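Local coordinates for protein glycosyl hydrolase family 26 (Bacteroides ovatus, PDB 4ZXO) that hydrolyses mannan chains as a beta-mannanase of glycoside hydrolase family 26, and probably takes part in galactomannan breakdown by Bacteroides ovatus, at residues Ile27-His32 and Val298-Asn303; Ser48-Val53 and Tyr311-Pro316; Leu280-Thr285 and Ala321-Lys326. One frame throughout, in Å; residues are numbered along the deposited sequence.

Contact 1: residues Ile27-His32 and Val298-Asn303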
loop_
_atom_site.group_PDB
_atom_site.type_symbol
_atom_site.label_atom_id
_atom_site.label_comp_id
_atom_site.label_asym_id
_atom_site.label_seq_id
_atom_site.Cartn_x
_atom_site.Cartn_y
_atom_site.Cartn_z
ATOM N N ILE A 27 13.031 -2.985 -8.142
ATOM C CA ILE A 27 11.632 -2.859 -7.720
ATOM C C ILE A 27 11.339 -3.886 -6.635
ATOM O O ILE A 27 11.387 -5.083 -6.907
ATOM C CB ILE A 27 10.664 -3.104 -8.886
ATOM C CG1 ILE A 27 10.975 -2.244 -10.114
ATOM C CG2 ILE A 27 9.226 -2.813 -8.429
ATOM C CD1 ILE A 27 10.152 -2.586 -11.350
ATOM N N LEU A 28 11.034 -3.454 -5.414
ATOM C CA LEU A 28 10.633 -4.431 -4.384
ATOM C C LEU A 28 9.351 -5.092 -4.734
ATOM O O LEU A 28 8.421 -4.421 -5.136
ATOM C CB LEU A 28 10.481 -3.731 -3.023
ATOM C CG LEU A 28 11.783 -3.144 -2.434
ATOM C CD1 LEU A 28 11.441 -1.995 -1.422
ATOM C CD2 LEU A 28 12.610 -4.241 -1.787
ATOM N N PHE A 29 9.275 -6.412 -4.559
ATOM C CA PHE A 29 8.023 -7.102 -4.784
ATOM C C PHE A 29 7.217 -7.225 -3.509
ATOM O O PHE A 29 7.777 -7.599 -2.462
ATOM C CB PHE A 29 8.261 -8.495 -5.339
ATOM C CG PHE A 29 6.969 -9.196 -5.702
ATOM C CD1 PHE A 29 6.261 -8.829 -6.859
ATOM C CD2 PHE A 29 6.407 -10.130 -4.860
ATOM C CE1 PHE A 29 5.018 -9.445 -7.179
ATOM C CE2 PHE A 29 5.177 -10.735 -5.181
ATOM C CZ PHE A 29 4.491 -10.404 -6.336
ATOM N N GLY A 30 5.895 -6.985 -3.613
ATOM C CA GLY A 30 5.017 -6.944 -2.472
ATOM C C GLY A 30 3.797 -7.857 -2.562
ATOM O O GLY A 30 3.299 -8.142 -3.658
ATOM N N HIS A 31 3.277 -8.239 -1.399
ATOM C CA HIS A 31 2.048 -8.987 -1.337
ATOM C C HIS A 31 1.273 -8.598 -0.071
ATOM O O HIS A 31 1.833 -8.589 1.042
ATOM C CB HIS A 31 2.385 -10.482 -1.326
ATOM C CG HIS A 31 1.173 -11.390 -1.352
ATOM N ND1 HIS A 31 1.124 -12.574 -0.640
ATOM C CD2 HIS A 31 -0.006 -11.296 -2.018
ATOM C CE1 HIS A 31 -0.039 -13.175 -0.859
ATOM N NE2 HIS A 31 -0.757 -12.403 -1.675
ATOM N N HIS A 32 -0.007 -8.332 -0.226
ATOM C CA HIS A 32 -0.891 -8.035 0.893
ATOM C C HIS A 32 -1.198 -9.292 1.723
ATOM O O HIS A 32 -1.436 -10.387 1.196
ATOM C CB HIS A 32 -2.214 -7.408 0.375
ATOM C CG HIS A 32 -3.042 -6.778 1.455
ATOM N ND1 HIS A 32 -2.784 -5.505 1.966
ATOM C CD2 HIS A 32 -4.115 -7.255 2.143
ATOM C CE1 HIS A 32 -3.672 -5.232 2.917
ATOM N NE2 HIS A 32 -4.505 -6.272 3.025
ATOM N N VAL A 298 6.197 -2.867 -6.262
ATOM C CA VAL A 298 4.969 -3.310 -6.923
ATOM C C VAL A 298 4.330 -4.299 -5.984
ATOM O O VAL A 298 5.013 -5.247 -5.538
ATOM C CB VAL A 298 5.220 -3.990 -8.314
ATOM C CG1 VAL A 298 6.176 -5.124 -8.248
ATOM C CG2 VAL A 298 3.894 -4.502 -8.925
ATOM N N LEU A 299 3.042 -4.133 -5.695
ATOM C CA LEU A 299 2.416 -4.972 -4.694
ATOM C C LEU A 299 1.191 -5.619 -5.280
ATOM O O LEU A 299 0.353 -4.939 -5.860
ATOM C CB LEU A 299 2.024 -4.123 -3.466
ATOM C CG LEU A 299 1.443 -4.998 -2.342
ATOM C CD1 LEU A 299 2.093 -4.723 -0.989
ATOM C CD2 LEU A 299 -0.045 -4.811 -2.296
ATOM N N VAL A 300 1.079 -6.931 -5.127
ATOM C CA VAL A 300 -0.137 -7.624 -5.584
ATOM C C VAL A 300 -1.011 -7.962 -4.371
ATOM O O VAL A 300 -0.532 -8.110 -3.209
ATOM C CB VAL A 300 0.164 -8.918 -6.383
ATOM C CG1 VAL A 300 1.029 -8.595 -7.615
ATOM C CG2 VAL A 300 0.757 -10.008 -5.504
ATOM N N TRP A 301 -2.312 -8.111 -4.638
ATOM C CA TRP A 301 -3.300 -8.174 -3.557
ATOM C C TRP A 301 -3.344 -9.565 -2.895
ATOM O O TRP A 301 -2.573 -10.461 -3.248
ATOM C CB TRP A 301 -4.684 -7.749 -4.090
ATOM C CG TRP A 301 -5.627 -7.300 -2.971
ATOM C CD1 TRP A 301 -6.861 -7.861 -2.618
ATOM C CD2 TRP A 301 -5.408 -6.233 -2.028
ATOM N NE1 TRP A 301 -7.390 -7.193 -1.529
ATOM C CE2 TRP A 301 -6.519 -6.205 -1.144
ATOM C CE3 TRP A 301 -4.390 -5.279 -1.874
ATOM C CZ2 TRP A 301 -6.647 -5.230 -0.140
ATOM C CZ3 TRP A 301 -4.497 -4.333 -0.856
ATOM C CH2 TRP A 301 -5.620 -4.330 0.003
ATOM N N ARG A 302 -4.179 -9.693 -1.867
ATOM C CA ARG A 302 -4.129 -10.826 -0.929
ATOM C C ARG A 302 -4.550 -12.156 -1.510
ATOM O O ARG A 302 -5.191 -12.221 -2.550
ATOM C CB ARG A 302 -4.994 -10.522 0.318
ATOM C CG ARG A 302 -6.485 -10.489 0.034
ATOM C CD ARG A 302 -7.252 -9.697 1.095
ATOM N NE ARG A 302 -8.698 -9.923 0.884
ATOM C CZ ARG A 302 -9.410 -10.917 1.441
ATOM N NH1 ARG A 302 -8.849 -11.795 2.319
ATOM N NH2 ARG A 302 -10.696 -11.057 1.086
ATOM N N ASN A 303 -4.112 -13.222 -0.851
ATOM C CA ASN A 303 -4.556 -14.578 -1.223
ATOM C C ASN A 303 -5.609 -15.016 -0.234
ATOM O O ASN A 303 -5.283 -15.475 0.861
ATOM C CB ASN A 303 -3.358 -15.542 -1.242
ATOM C CG ASN A 303 -2.505 -15.384 -2.494
ATOM O OD1 ASN A 303 -2.607 -14.365 -3.194
ATOM N ND2 ASN A 303 -1.661 -16.380 -2.773
HETATM O O HOH W 1 -2.369 -13.119 1.387
#

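Contact 2: residues Ser48-Val53 and Tyr311-Pro316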
loop_
_atom_site.group_PDB
_atom_site.type_symbol
_atom_site.label_atom_id
_atom_site.label_comp_id
_atom_site.label_asym_id
_atom_site.label_seq_id
_atom_site.Cartn_x
_atom_site.Cartn_y
_atom_site.Cartn_z
ATOM N N SER A 48 4.111 -18.192 4.014
ATOM C CA SER A 48 3.940 -17.145 3.002
ATOM C C SER A 48 3.669 -17.828 1.678
ATOM O O SER A 48 4.488 -18.683 1.286
ATOM C CB SER A 48 5.206 -16.314 2.880
ATOM O OG SER A 48 5.273 -15.678 1.601
ATOM N N ASP A 49 2.563 -17.514 0.974
ATOM C CA ASP A 49 2.378 -18.182 -0.326
ATOM C C ASP A 49 3.504 -17.771 -1.288
ATOM O O ASP A 49 3.952 -18.587 -2.130
ATOM C CB ASP A 49 1.039 -17.842 -0.930
ATOM C CG ASP A 49 -0.081 -18.666 -0.356
ATOM O OD1 ASP A 49 0.189 -19.601 0.449
ATOM O OD2 ASP A 49 -1.223 -18.422 -0.785
ATOM N N VAL A 50 3.969 -16.533 -1.187
ATOM C CA VAL A 50 5.097 -16.112 -2.038
ATOM C C VAL A 50 6.380 -16.901 -1.757
ATOM O O VAL A 50 6.990 -17.455 -2.680
ATOM C CB VAL A 50 5.347 -14.582 -1.882
ATOM C CG1 VAL A 50 6.654 -14.171 -2.530
ATOM C CG2 VAL A 50 4.170 -13.855 -2.535
ATOM N N LYS A 51 6.752 -17.014 -0.492
ATOM C CA LYS A 51 7.938 -17.776 -0.163
ATOM C C LYS A 51 7.759 -19.242 -0.512
ATOM O O LYS A 51 8.689 -19.883 -1.000
ATOM C CB LYS A 51 8.270 -17.597 1.338
ATOM C CG LYS A 51 9.585 -18.276 1.781
ATOM C CD LYS A 51 9.889 -17.919 3.213
ATOM C CE LYS A 51 11.102 -18.668 3.770
ATOM N NZ LYS A 51 10.656 -19.988 4.328
ATOM N N SER A 52 6.550 -19.784 -0.329
ATOM C CA SER A 52 6.332 -21.210 -0.651
ATOM C C SER A 52 6.562 -21.467 -2.118
ATOM O O SER A 52 6.917 -22.593 -2.490
ATOM C CB SER A 52 4.916 -21.652 -0.279
ATOM O OG SER A 52 4.776 -21.700 1.110
ATOM N N VAL A 53 6.367 -20.442 -2.960
ATOM C CA VAL A 53 6.607 -20.654 -4.402
ATOM C C VAL A 53 8.033 -20.347 -4.825
ATOM O O VAL A 53 8.692 -21.162 -5.474
ATOM C CB VAL A 53 5.632 -19.827 -5.265
ATOM C CG1 VAL A 53 6.015 -19.843 -6.778
ATOM C CG2 VAL A 53 4.234 -20.336 -5.054
ATOM N N TYR A 311 -7.329 -14.550 -5.390
ATOM C CA TYR A 311 -5.913 -14.485 -4.988
ATOM C C TYR A 311 -5.120 -13.845 -6.096
ATOM O O TYR A 311 -5.515 -13.914 -7.286
ATOM C CB TYR A 311 -5.366 -15.882 -4.658
ATOM C CG TYR A 311 -5.434 -16.870 -5.793
ATOM C CD1 TYR A 311 -4.430 -16.922 -6.751
ATOM C CD2 TYR A 311 -6.502 -17.761 -5.896
ATOM C CE1 TYR A 311 -4.471 -17.810 -7.794
ATOM C CE2 TYR A 311 -6.582 -18.686 -6.942
ATOM C CZ TYR A 311 -5.555 -18.724 -7.887
ATOM O OH TYR A 311 -5.618 -19.665 -8.922
ATOM N N TYR A 312 -4.024 -13.208 -5.728
ATOM C CA TYR A 312 -3.258 -12.437 -6.695
ATOM C C TYR A 312 -1.779 -12.803 -6.701
ATOM O O TYR A 312 -1.066 -12.357 -7.568
ATOM C CB TYR A 312 -3.438 -10.918 -6.436
ATOM C CG TYR A 312 -4.889 -10.481 -6.635
ATOM C CD1 TYR A 312 -5.335 -9.972 -7.858
ATOM C CD2 TYR A 312 -5.815 -10.637 -5.609
ATOM C CE1 TYR A 312 -6.661 -9.615 -8.053
ATOM C CE2 TYR A 312 -7.138 -10.296 -5.784
ATOM C CZ TYR A 312 -7.559 -9.742 -6.997
ATOM O OH TYR A 312 -8.889 -9.404 -7.133
ATOM N N ALA A 313 -1.309 -13.560 -5.711
ATOM C CA ALA A 313 0.032 -14.173 -5.768
ATOM C C ALA A 313 -0.149 -15.654 -6.008
ATOM O O ALA A 313 -1.201 -16.187 -5.685
ATOM C CB ALA A 313 0.810 -13.910 -4.453
ATOM N N PRO A 314 0.848 -16.321 -6.605
ATOM C CA PRO A 314 0.673 -17.750 -6.736
ATOM C C PRO A 314 0.781 -18.470 -5.398
ATOM O O PRO A 314 1.124 -17.870 -4.355
ATOM C CB PRO A 314 1.822 -18.160 -7.668
ATOM C CG PRO A 314 2.874 -17.170 -7.444
ATOM C CD PRO A 314 2.190 -15.866 -7.058
ATOM N N TYR A 315 0.539 -19.775 -5.463
ATOM C CA TYR A 315 0.783 -20.678 -4.348
ATOM C C TYR A 315 1.245 -21.974 -4.994
ATOM O O TYR A 315 1.083 -22.131 -6.210
ATOM C CB TYR A 315 -0.477 -20.879 -3.504
ATOM C CG TYR A 315 -1.701 -21.280 -4.284
ATOM C CD1 TYR A 315 -1.966 -22.620 -4.567
ATOM C CD2 TYR A 315 -2.580 -20.331 -4.741
ATOM C CE1 TYR A 315 -3.078 -22.974 -5.272
ATOM C CE2 TYR A 315 -3.707 -20.682 -5.439
ATOM C CZ TYR A 315 -3.950 -21.989 -5.699
ATOM O OH TYR A 315 -5.095 -22.322 -6.390
ATOM N N PRO A 316 1.766 -22.915 -4.205
ATOM C CA PRO A 316 2.270 -24.127 -4.857
ATOM C C PRO A 316 1.236 -24.901 -5.714
ATOM O O PRO A 316 0.116 -25.212 -5.267
ATOM C CB PRO A 316 2.739 -24.972 -3.648
ATOM C CG PRO A 316 3.198 -23.915 -2.654
ATOM C CD PRO A 316 2.133 -22.851 -2.771
#

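Contact 3: residues Leu280-Thr285 and Ala321-Lys326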
loop_
_atom_site.group_PDB
_atom_site.type_symbol
_atom_site.label_atom_id
_atom_site.label_comp_id
_atom_site.label_asym_id
_atom_site.label_seq_id
_atom_site.Cartn_x
_atom_site.Cartn_y
_atom_site.Cartn_z
ATOM N N LEU A 280 1.586 -17.452 -17.802
ATOM C CA LEU A 280 2.779 -16.638 -18.097
ATOM C C LEU A 280 2.558 -15.188 -17.725
ATOM O O LEU A 280 3.184 -14.306 -18.301
ATOM C CB LEU A 280 3.144 -16.713 -19.579
ATOM C CG LEU A 280 3.520 -18.106 -20.097
ATOM C CD1 LEU A 280 3.796 -18.063 -21.572
ATOM C CD2 LEU A 280 4.749 -18.599 -19.361
ATOM N N TRP A 281 1.680 -14.937 -16.757
ATOM C CA TRP A 281 1.321 -13.528 -16.473
ATOM C C TRP A 281 2.496 -12.704 -16.003
ATOM O O TRP A 281 2.655 -11.550 -16.412
ATOM C CB TRP A 281 0.215 -13.415 -15.421
ATOM C CG TRP A 281 -0.333 -12.019 -15.316
ATOM C CD1 TRP A 281 -1.118 -11.389 -16.236
ATOM C CD2 TRP A 281 -0.144 -11.101 -14.251
ATOM N NE1 TRP A 281 -1.417 -10.131 -15.823
ATOM C CE2 TRP A 281 -0.833 -9.917 -14.599
ATOM C CE3 TRP A 281 0.570 -11.144 -13.043
ATOM C CZ2 TRP A 281 -0.848 -8.781 -13.779
ATOM C CZ3 TRP A 281 0.539 -9.988 -12.190
ATOM C CH2 TRP A 281 -0.189 -8.835 -12.580
ATOM N N TRP A 282 3.323 -13.296 -15.149
ATOM C CA TRP A 282 4.393 -12.540 -14.469
ATOM C C TRP A 282 5.471 -12.055 -15.437
ATOM O O TRP A 282 5.817 -10.863 -15.435
ATOM C CB TRP A 282 5.024 -13.416 -13.368
ATOM C CG TRP A 282 3.994 -13.868 -12.399
ATOM C CD1 TRP A 282 3.339 -15.071 -12.386
ATOM C CD2 TRP A 282 3.397 -13.078 -11.373
ATOM N NE1 TRP A 282 2.371 -15.081 -11.393
ATOM C CE2 TRP A 282 2.419 -13.882 -10.725
ATOM C CE3 TRP A 282 3.639 -11.794 -10.895
ATOM C CZ2 TRP A 282 1.628 -13.412 -9.681
ATOM C CZ3 TRP A 282 2.875 -11.330 -9.830
ATOM C CH2 TRP A 282 1.871 -12.148 -9.240
ATOM N N THR A 283 6.014 -12.966 -16.263
ATOM C CA THR A 283 7.037 -12.544 -17.222
ATOM C C THR A 283 6.474 -12.089 -18.525
ATOM O O THR A 283 7.133 -11.367 -19.276
ATOM C CB THR A 283 8.067 -13.662 -17.556
ATOM O OG1 THR A 283 7.409 -14.786 -18.188
ATOM C CG2 THR A 283 8.750 -14.111 -16.265
ATOM N N GLY A 284 5.254 -12.499 -18.817
ATOM C CA GLY A 284 4.715 -12.184 -20.122
ATOM C C GLY A 284 3.860 -10.945 -20.183
ATOM O O GLY A 284 3.658 -10.393 -21.246
ATOM N N THR A 285 3.326 -10.531 -19.047
ATOM C CA THR A 285 2.494 -9.310 -18.993
ATOM C C THR A 285 3.044 -8.288 -17.996
ATOM O O THR A 285 3.335 -7.166 -18.369
ATOM C CB THR A 285 1.051 -9.666 -18.634
ATOM O OG1 THR A 285 0.542 -10.524 -19.656
ATOM C CG2 THR A 285 0.160 -8.448 -18.607
ATOM N N ALA A 321 2.651 -20.523 -11.159
ATOM C CA ALA A 321 3.749 -20.548 -10.171
ATOM C C ALA A 321 5.152 -20.666 -10.756
ATOM O O ALA A 321 6.050 -19.919 -10.350
ATOM C CB ALA A 321 3.530 -21.670 -9.179
ATOM N N ASP A 322 5.344 -21.558 -11.717
ATOM C CA ASP A 322 6.668 -21.675 -12.323
ATOM C C ASP A 322 7.095 -20.357 -12.952
ATOM O O ASP A 322 8.245 -19.963 -12.844
ATOM C CB ASP A 322 6.682 -22.772 -13.382
ATOM C CG ASP A 322 6.598 -24.150 -12.778
ATOM O OD1 ASP A 322 6.881 -24.291 -11.578
ATOM O OD2 ASP A 322 6.268 -25.100 -13.526
ATOM N N ASP A 323 6.155 -19.654 -13.580
ATOM C CA ASP A 323 6.512 -18.390 -14.223
ATOM C C ASP A 323 6.814 -17.313 -13.170
ATOM O O ASP A 323 7.646 -16.434 -13.402
ATOM C CB ASP A 323 5.378 -17.915 -15.149
ATOM C CG ASP A 323 5.759 -16.682 -15.927
ATOM O OD1 ASP A 323 6.680 -16.782 -16.752
ATOM O OD2 ASP A 323 5.109 -15.624 -15.736
ATOM N N PHE A 324 6.104 -17.340 -12.034
ATOM C CA PHE A 324 6.431 -16.445 -10.940
ATOM C C PHE A 324 7.868 -16.696 -10.454
ATOM O O PHE A 324 8.579 -15.755 -10.096
ATOM C CB PHE A 324 5.449 -16.639 -9.789
ATOM C CG PHE A 324 5.714 -15.722 -8.635
ATOM C CD1 PHE A 324 5.363 -14.375 -8.706
ATOM C CD2 PHE A 324 6.369 -16.182 -7.508
ATOM C CE1 PHE A 324 5.609 -13.519 -7.642
ATOM C CE2 PHE A 324 6.657 -15.316 -6.435
ATOM C CZ PHE A 324 6.244 -13.976 -6.506
ATOM N N VAL A 325 8.273 -17.964 -10.395
ATOM C CA VAL A 325 9.665 -18.244 -10.003
ATOM C C VAL A 325 10.627 -17.552 -10.987
ATOM O O VAL A 325 11.565 -16.900 -10.562
ATOM C CB VAL A 325 9.967 -19.741 -9.938
ATOM C CG1 VAL A 325 11.504 -19.958 -9.722
ATOM C CG2 VAL A 325 9.190 -20.382 -8.753
ATOM N N LYS A 326 10.362 -17.673 -12.292
ATOM C CA LYS A 326 11.202 -17.039 -13.293
ATOM C C LYS A 326 11.214 -15.496 -13.128
ATOM O O LYS A 326 12.253 -14.838 -13.222
ATOM C CB LYS A 326 10.719 -17.439 -14.687
ATOM C CG LYS A 326 11.467 -16.817 -15.854
ATOM C CD LYS A 326 11.027 -17.480 -17.188
ATOM C CE LYS A 326 11.088 -16.564 -18.417
ATOM N NZ LYS A 326 12.415 -15.902 -18.528
#

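Contact 1: residues Ile27-His32 and Val298-Asn303
The imidazole of His32 lies flat on the six-membered ring of Trp301, centroids 3.9 Å apart and planes 15° from parallel, with Trp301 CH2 over the centre of the histidine face. Both side chains point the same way, and Arg302 CB meets the imidazole at its edge. Ser62 bonds His32 ND1 and so holds the ring against rotation. His31 projects to the sheet face that carries Phe29, Val298 and Val300. Its CG is anti to the backbone N (chi1 -176°), and the ring reaches beyond the last strand: CD2 comes 3.0 Å from Trp301 O in the ring plane, while NE2 gives a weak bond of 3.1 Å to OD1 of Asn303, whose ND2 is bonded to Asp49. His31 ND1 is hydrogen-bonded to Asp34.

There Phe29 crosses both valines at a slant, its CZ 3.8 Å from Val300 CG2; branched, apolar residues suit this buried layer. Gly30 is apt because a CB there would run into Leu299 CD1. Backbone hydrogen bonds of a parallel ladder join the strands, including Gly30 N to Val298 O (2.7 Å) and His32 N to Val300 O (3.0 Å). Pairing of the first long strand, 27-32, with 295-300 closes a (beta/alpha)8, or TIM, barrel.

Contact 2: residues Ser48-Val53 and Tyr311-Pro316
The side chains of Asp49 and Tyr315 run side by side and point the same way, carboxylate and phenol planes 49° apart; the carboxylate meets the tyrosine at CB, OD2 3.7 Å from it. The tyrosine ring itself is turned back onto its own loop: its CE2 sits over the centre of one face of Tyr311, and Tyr311 CE2 in turn lies in plane at the edge of Tyr315. The first torsion starts the ring in that direction: CG stands between the backbone N and the carbonyl carbon (chi1 52°).

Val53 makes the broadest contact of the helix residues. Its CG2 presses on the main chain where Tyr315 joins Pro316, 3.4 Å from Tyr315 C, and the same methyl also meets the rings of Pro314 and Pro316. Val50 CG2 touches Ala313 CB at 3.9 Å, and Ser52 CB rests 3.7 Å from Pro316 CG at the exposed end. Small or compact residues suit a helix turn laid against an irregular, proline-rich chain, for the prolines offer carbon surface and stiffen the backbone that bears it. Asp49 CB also lies 3.4 Å from Pro314 O.

Before the helix, Ser48 is its N-cap: OG accepts from Lys51 N at 2.9 Å in an almost straight bond, and it is also bonded to Asp34. Asp49, in the first turn, is gripped by third parties, OD1 by Trp41 of strand 41-42 and OD2 by the backbone N of Ile39 and by Asn303. Its negative charge would probably be eased by the helix start. No hydrogen bond joins the two segments directly: they meet through apolar contact, and Asn303 bridges them, giving ND2 to Asp49 and taking the backbone N of Tyr312 and Ala313 on OD1.

Contact 3: residues Leu280-Thr285 and Ala321-Lys326
Phe324 sets the edge of its ring on a face of Trp282 in a T-shaped pair, planes 75° apart, with CD1 over the centre of the indole and 3.6 Å from Trp282 CD2. Phe324 CB adds a CH-pi contact over the five-membered ring. The opposite indole face bears Trp281 CE3, and Trp282 NE1 is bonded to Ser320, so the large flat side chain is held on both faces and at its polar edge. An alanine in place of Trp282 would probably open a gap between Trp281 and Phe324 and leave Ser320 without its indole partner.

Beside this tight core, Asp323 CG stands anti to the backbone N (chi1 -175°). Its OD1 accepts from Thr283 OG1 at 2.6 Å through the syn lone pair, and OD2 accepts from Thr283 N at 2.9 Å. The outer side is looser: the exposed Lys326 lays CG 3.9 Å from Thr283 CG2, and Leu280 CD2 comes 3.7 Å from Asp323 OD1. Threonine suits its place because backbone and hydroxyl together engage both carboxylate oxygens. The charge of Asp323 faces the first turn of helix 281-290, whose dipole would be expected to stabilise it.

Along the chain the segments run 27-32, 48-53, 280-285, 298-303, 311-316 and 321-326, so the three contacts interlock. Their centres form a compact triangle: contact 1 is about 11 Å from contact 2 and 14 Å from contact 3, and contacts 2 and 3 are about 12 Å apart. Helix 281-290 of contact 3 precedes strand 295-300 of contact 1, whereas the loop of contact 2 and helix 321-328 follow it. Asn303 and Asp49 join contacts 1 and 2; Phe324 reaches both Phe29 and Pro314. Through these contacts the chain beyond the last strand packs beside the barrel seam, leading to the potassium site at Ser328, Ser330 and Ile333.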